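Local structure of B-cell differentiation antigen CD72 (Mus musculus, 5B1R) at residues S29-A42 / A106-F118. The protein acts as a B-cell co-receptor that recognises the Sm/ribonucleoprotein self-antigen and, when coligated with the B-cell receptor, inhibits signalling by that receptor. The protein carries 2 engineered substitutions. Numbering follows the deposited sequence.
Engineered in segment 106-118: Ser111 (natural residue Cys).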
loop_
_atom_site.group_PDB
_atom_site.type_symbol
_atom_site.label_atom_id
_atom_site.label_comp_id
_atom_site.label_asym_id
_atom_site.label_seq_id
_atom_site.Cartn_x
_atom_site.Cartn_y
_atom_site.Cartn_z
ATOM N N SER A 29 -2.058 -2.912 -10.865
ATOM C CA SER A 29 -1.624 -3.264 -9.509
ATOM C C SER A 29 -2.790 -3.873 -8.714
ATOM O O SER A 29 -2.627 -4.881 -8.016
ATOM C CB SER A 29 -1.060 -2.033 -8.783
ATOM O OG SER A 29 0.081 -1.497 -9.449
ATOM N N GLN A 30 -3.966 -3.261 -8.816
ATOM C CA GLN A 30 -5.157 -3.807 -8.164
ATOM C C GLN A 30 -5.467 -5.221 -8.648
ATOM O O GLN A 30 -5.704 -6.127 -7.846
ATOM C CB GLN A 30 -6.362 -2.895 -8.380
ATOM C CG GLN A 30 -7.588 -3.347 -7.611
ATOM C CD GLN A 30 -8.720 -2.351 -7.696
ATOM O OE1 GLN A 30 -8.858 -1.635 -8.687
ATOM N NE2 GLN A 30 -9.537 -2.297 -6.653
ATOM N N LYS A 31 -5.402 -5.423 -9.959
ATOM C CA LYS A 31 -5.667 -6.740 -10.518
ATOM C C LYS A 31 -4.632 -7.748 -10.033
ATOM O O LYS A 31 -4.964 -8.903 -9.736
ATOM C CB LYS A 31 -5.679 -6.660 -12.037
ATOM C CG LYS A 31 -6.950 -6.033 -12.582
ATOM C CD LYS A 31 -6.825 -5.603 -14.048
ATOM C CE LYS A 31 -6.854 -6.781 -15.011
ATOM N NZ LYS A 31 -5.577 -7.549 -15.060
ATOM N N TYR A 32 -3.383 -7.320 -9.938
ATOM C CA TYR A 32 -2.347 -8.219 -9.471
ATOM C C TYR A 32 -2.605 -8.605 -8.007
ATOM O O TYR A 32 -2.552 -9.784 -7.645
ATOM C CB TYR A 32 -0.953 -7.625 -9.660
ATOM C CG TYR A 32 0.079 -8.606 -9.228
ATOM C CD1 TYR A 32 0.292 -9.774 -9.946
ATOM C CD2 TYR A 32 0.793 -8.402 -8.062
ATOM C CE1 TYR A 32 1.210 -10.699 -9.517
ATOM C CE2 TYR A 32 1.711 -9.319 -7.635
ATOM C CZ TYR A 32 1.915 -10.468 -8.369
ATOM O OH TYR A 32 2.825 -11.404 -7.945
ATOM N N CYS A 33 -2.910 -7.629 -7.155
ATOM C CA CYS A 33 -3.215 -7.997 -5.764
ATOM C C CYS A 33 -4.406 -8.960 -5.705
ATOM O O CYS A 33 -4.392 -9.930 -4.957
ATOM C CB CYS A 33 -3.487 -6.770 -4.896
ATOM S SG CYS A 33 -2.100 -5.617 -4.713
ATOM N N THR A 34 -5.426 -8.706 -6.515
ATOM C CA THR A 34 -6.586 -9.587 -6.546
ATOM C C THR A 34 -6.189 -11.010 -6.945
ATOM O O THR A 34 -6.728 -11.974 -6.406
ATOM C CB THR A 34 -7.654 -9.036 -7.512
ATOM O OG1 THR A 34 -8.108 -7.779 -7.009
ATOM C CG2 THR A 34 -8.838 -9.996 -7.648
ATOM N N SER A 35 -5.231 -11.142 -7.864
ATOM C CA SER A 35 -4.753 -12.463 -8.285
ATOM C C SER A 35 -4.054 -13.211 -7.146
ATOM O O SER A 35 -3.922 -14.440 -7.193
ATOM C CB SER A 35 -3.837 -12.354 -9.515
ATOM O OG SER A 35 -2.508 -12.030 -9.147
ATOM N N LEU A 36 -3.618 -12.473 -6.126
ATOM C CA LEU A 36 -3.038 -13.056 -4.913
ATOM C C LEU A 36 -4.077 -13.217 -3.805
ATOM O O LEU A 36 -3.714 -13.417 -2.641
ATOM C CB LEU A 36 -1.892 -12.183 -4.394
ATOM C CG LEU A 36 -0.753 -11.877 -5.363
ATOM C CD1 LEU A 36 0.314 -11.005 -4.689
ATOM C CD2 LEU A 36 -0.155 -13.169 -5.920
ATOM N N SER A 37 -5.358 -13.116 -4.155
ATOM C CA SER A 37 -6.445 -13.137 -3.171
ATOM C C SER A 37 -6.197 -12.080 -2.095
ATOM O O SER A 37 -6.460 -12.292 -0.918
ATOM C CB SER A 37 -6.620 -14.529 -2.564
ATOM O OG SER A 37 -6.817 -15.471 -3.598
ATOM N N SER A 38 -5.678 -10.938 -2.535
ATOM C CA SER A 38 -5.277 -9.844 -1.658
ATOM C C SER A 38 -5.892 -8.569 -2.195
ATOM O O SER A 38 -6.647 -8.596 -3.163
ATOM C CB SER A 38 -3.756 -9.741 -1.632
ATOM O OG SER A 38 -3.216 -10.926 -1.099
ATOM N N LYS A 39 -5.555 -7.450 -1.581
ATOM C CA LYS A 39 -6.041 -6.149 -2.019
ATOM C C LYS A 39 -4.912 -5.153 -1.929
ATOM O O LYS A 39 -3.920 -5.396 -1.265
ATOM C CB LYS A 39 -7.218 -5.695 -1.147
ATOM C CG LYS A 39 -6.859 -5.407 0.301
ATOM C CD LYS A 39 -8.056 -4.980 1.158
ATOM C CE LYS A 39 -7.602 -4.656 2.586
ATOM N NZ LYS A 39 -8.704 -4.240 3.505
ATOM N N LEU A 40 -5.044 -4.013 -2.589
ATOM C CA LEU A 40 -4.086 -2.943 -2.376
ATOM C C LEU A 40 -4.051 -2.577 -0.907
ATOM O O LEU A 40 -5.092 -2.492 -0.250
ATOM C CB LEU A 40 -4.494 -1.724 -3.181
ATOM C CG LEU A 40 -4.199 -1.836 -4.676
ATOM C CD1 LEU A 40 -5.004 -0.796 -5.442
ATOM C CD2 LEU A 40 -2.682 -1.731 -4.947
ATOM N N ALA A 41 -2.855 -2.341 -0.391
ATOM C CA ALA A 41 -2.699 -2.097 1.032
ATOM C C ALA A 41 -3.424 -0.824 1.468
ATOM O O ALA A 41 -3.383 0.203 0.783
ATOM C CB ALA A 41 -1.226 -2.025 1.373
ATOM N N ALA A 42 -4.068 -0.912 2.634
ATOM C CA ALA A 42 -4.949 0.142 3.110
ATOM C C ALA A 42 -4.321 0.846 4.300
ATOM O O ALA A 42 -3.989 0.207 5.299
ATOM C CB ALA A 42 -6.286 -0.459 3.513
ATOM N N ALA A 106 -2.820 5.920 -14.515
ATOM C CA ALA A 106 -2.065 5.197 -15.537
ATOM C C ALA A 106 -0.561 5.159 -15.271
ATOM O O ALA A 106 0.153 4.389 -15.917
ATOM C CB ALA A 106 -2.339 5.793 -16.925
ATOM N N GLU A 107 -0.065 5.964 -14.333
ATOM C CA GLU A 107 1.379 5.991 -14.076
ATOM C C GLU A 107 1.895 4.637 -13.601
ATOM O O GLU A 107 1.203 3.918 -12.889
ATOM C CB GLU A 107 1.764 7.023 -13.010
ATOM C CG GLU A 107 1.548 8.475 -13.349
ATOM C CD GLU A 107 2.208 9.416 -12.334
ATOM O OE1 GLU A 107 2.748 8.951 -11.291
ATOM O OE2 GLU A 107 2.189 10.634 -12.582
ATOM N N LEU A 108 3.129 4.323 -13.973
ATOM C CA LEU A 108 3.746 3.041 -13.620
ATOM C C LEU A 108 4.550 3.132 -12.321
ATOM O O LEU A 108 5.503 3.904 -12.235
ATOM C CB LEU A 108 4.654 2.583 -14.764
ATOM C CG LEU A 108 3.987 2.470 -16.136
ATOM C CD1 LEU A 108 5.011 2.082 -17.200
ATOM C CD2 LEU A 108 2.860 1.459 -16.060
ATOM N N HIS A 109 4.171 2.329 -11.329
ATOM C CA HIS A 109 4.830 2.309 -10.028
ATOM C C HIS A 109 4.783 0.902 -9.481
ATOM O O HIS A 109 3.907 0.109 -9.842
ATOM C CB HIS A 109 4.114 3.236 -9.043
ATOM C CG HIS A 109 4.203 4.676 -9.420
ATOM N ND1 HIS A 109 5.372 5.400 -9.315
ATOM C CD2 HIS A 109 3.273 5.519 -9.922
ATOM C CE1 HIS A 109 5.156 6.632 -9.745
ATOM N NE2 HIS A 109 3.888 6.733 -10.113
ATOM N N PRO A 110 5.700 0.590 -8.561
ATOM C CA PRO A 110 5.507 -0.619 -7.751
ATOM C C PRO A 110 4.274 -0.425 -6.860
ATOM O O PRO A 110 3.664 0.656 -6.843
ATOM C CB PRO A 110 6.791 -0.675 -6.913
ATOM C CG PRO A 110 7.206 0.779 -6.790
ATOM C CD PRO A 110 6.861 1.394 -8.127
ATOM N N SER A 111 3.918 -1.457 -6.103
ATOM C CA SER A 111 2.696 -1.396 -5.312
ATOM C C SER A 111 2.849 -2.235 -4.052
ATOM O O SER A 111 3.824 -2.994 -3.910
ATOM C CB SER A 111 1.516 -1.902 -6.151
ATOM O OG SER A 111 1.720 -3.242 -6.582
ATOM N N ILE A 112 1.883 -2.098 -3.149
ATOM C CA ILE A 112 1.878 -2.900 -1.928
ATOM C C ILE A 112 0.511 -3.548 -1.826
ATOM O O ILE A 112 -0.511 -2.851 -1.906
ATOM C CB ILE A 112 2.139 -2.056 -0.668
ATOM C CG1 ILE A 112 3.399 -1.196 -0.852
ATOM C CG2 ILE A 112 2.231 -2.961 0.561
ATOM C CD1 ILE A 112 3.561 -0.085 0.160
ATOM N N CYS A 113 0.485 -4.872 -1.703
ATOM C CA CYS A 113 -0.746 -5.612 -1.458
ATOM C C CYS A 113 -0.833 -5.996 0.014
ATOM O O CYS A 113 0.182 -6.049 0.717
ATOM C CB CYS A 113 -0.780 -6.896 -2.283
ATOM S SG CYS A 113 -0.547 -6.745 -4.065
ATOM N N GLU A 114 -2.042 -6.306 0.462
ATOM C CA GLU A 114 -2.196 -6.888 1.783
ATOM C C GLU A 114 -3.216 -8.009 1.750
ATOM O O GLU A 114 -4.194 -7.973 0.988
ATOM C CB GLU A 114 -2.567 -5.854 2.836
ATOM C CG GLU A 114 -3.975 -5.378 2.844
ATOM C CD GLU A 114 -4.242 -4.530 4.079
ATOM O OE1 GLU A 114 -3.842 -3.381 4.078
ATOM O OE2 GLU A 114 -4.834 -5.003 5.074
ATOM N N SER A 115 -2.972 -8.996 2.592
ATOM C CA SER A 115 -3.910 -10.076 2.815
ATOM C C SER A 115 -4.134 -10.197 4.311
ATOM O O SER A 115 -3.451 -9.551 5.121
ATOM C CB SER A 115 -3.341 -11.394 2.273
ATOM O OG SER A 115 -2.329 -11.900 3.142
ATOM N N GLU A 116 -5.069 -11.038 4.710
ATOM C CA GLU A 116 -5.153 -11.369 6.115
ATOM C C GLU A 116 -3.972 -12.272 6.512
ATOM O O GLU A 116 -3.378 -12.948 5.671
ATOM C CB GLU A 116 -6.511 -11.996 6.460
ATOM C CG GLU A 116 -6.698 -13.464 6.109
ATOM C CD GLU A 116 -7.035 -13.750 4.648
ATOM O OE1 GLU A 116 -7.612 -14.824 4.381
ATOM O OE2 GLU A 116 -6.723 -12.933 3.759
ATOM N N ALA A 117 -3.607 -12.236 7.790
ATOM C CA ALA A 117 -2.683 -13.201 8.358
ATOM C C ALA A 117 -3.459 -14.473 8.682
ATOM O O ALA A 117 -4.680 -14.465 8.766
ATOM C CB ALA A 117 -2.036 -12.633 9.598
ATOM N N PHE A 118 -2.767 -15.587 8.829
ATOM C CA PHE A 118 -3.449 -16.820 9.197
ATOM C C PHE A 118 -3.201 -17.162 10.650
ATOM O O PHE A 118 -2.115 -16.951 11.161
ATOM C CB PHE A 118 -3.081 -17.985 8.249
ATOM C CG PHE A 118 -1.632 -18.432 8.292
ATOM C CD1 PHE A 118 -0.650 -17.816 7.508
ATOM C CD2 PHE A 118 -1.270 -19.526 9.066
ATOM C CE1 PHE A 118 0.673 -18.275 7.528
ATOM C CE2 PHE A 118 0.048 -19.983 9.087
ATOM C CZ PHE A 118 1.020 -19.356 8.322
HETATM O O HOH W 1 2.601 -2.953 -9.194
HETATM O O HOH W 2 0.180 -5.250 -7.491
HETATM O O HOH W 3 -6.797 -3.484 6.188
#
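Cys33 on the helix and Cys113 on the strand are joined by the long-range disulfide of the C-type lectin-like fold, which pins helix 26-35 to strand 109-119 in this extracellular domain. Cys33 SG and Cys113 SG lie 2.0 Å apart with a chi3 of -82°, and Leu36 CD1 rests loosely against the sulfur of Cys113. Just past this staple the helix ends in a Schellman motif, Ser38 N bonding to Cys33 O and Ser37 N to Thr34 O, with Ser37 at positive phi. The chain then turns back as the short strand 39-40, antiparallel to 109-119. Lys39 and Glu114 form a hydrogen-bonded pair, the shorter bond running from Glu114 N to Lys39 O (2.7 Å), and Ala41 N continues the pairing to Ile112 O.

The Glu114 side chain runs outward from the strand. Its CB sits near Ala41 CA; a chi1 of 76° places CG between the backbone N and the carbonyl carbon, alongside Lys39, with Glu114 CG 3.7 Å from Lys39 CE. CD keeps that same distance from CE, so the carboxylate arm and the lysine chain run alongside one another in the same direction. At the tip, Glu114 OE1 accepts a nearly straight bond from Ala42 N (2.9 Å), which arrives on the anti side, 31° off the carboxylate plane. OE2 is salt-bridged to Arg15 and also accepts a hydrogen bond from a water, so both oxygens are gripped; Lys39 NZ stays too far for a salt bridge.

At the other end, Ser29 CB faces the engineered Ser111. The Ser29 hydroxyl bonds to Ser25 O, and two waters fill in between helix and strand: one joins Ser29 OG to Ser111 OG, while the second donates to Ser29 O and lies 2.7 Å from Ser111 OG.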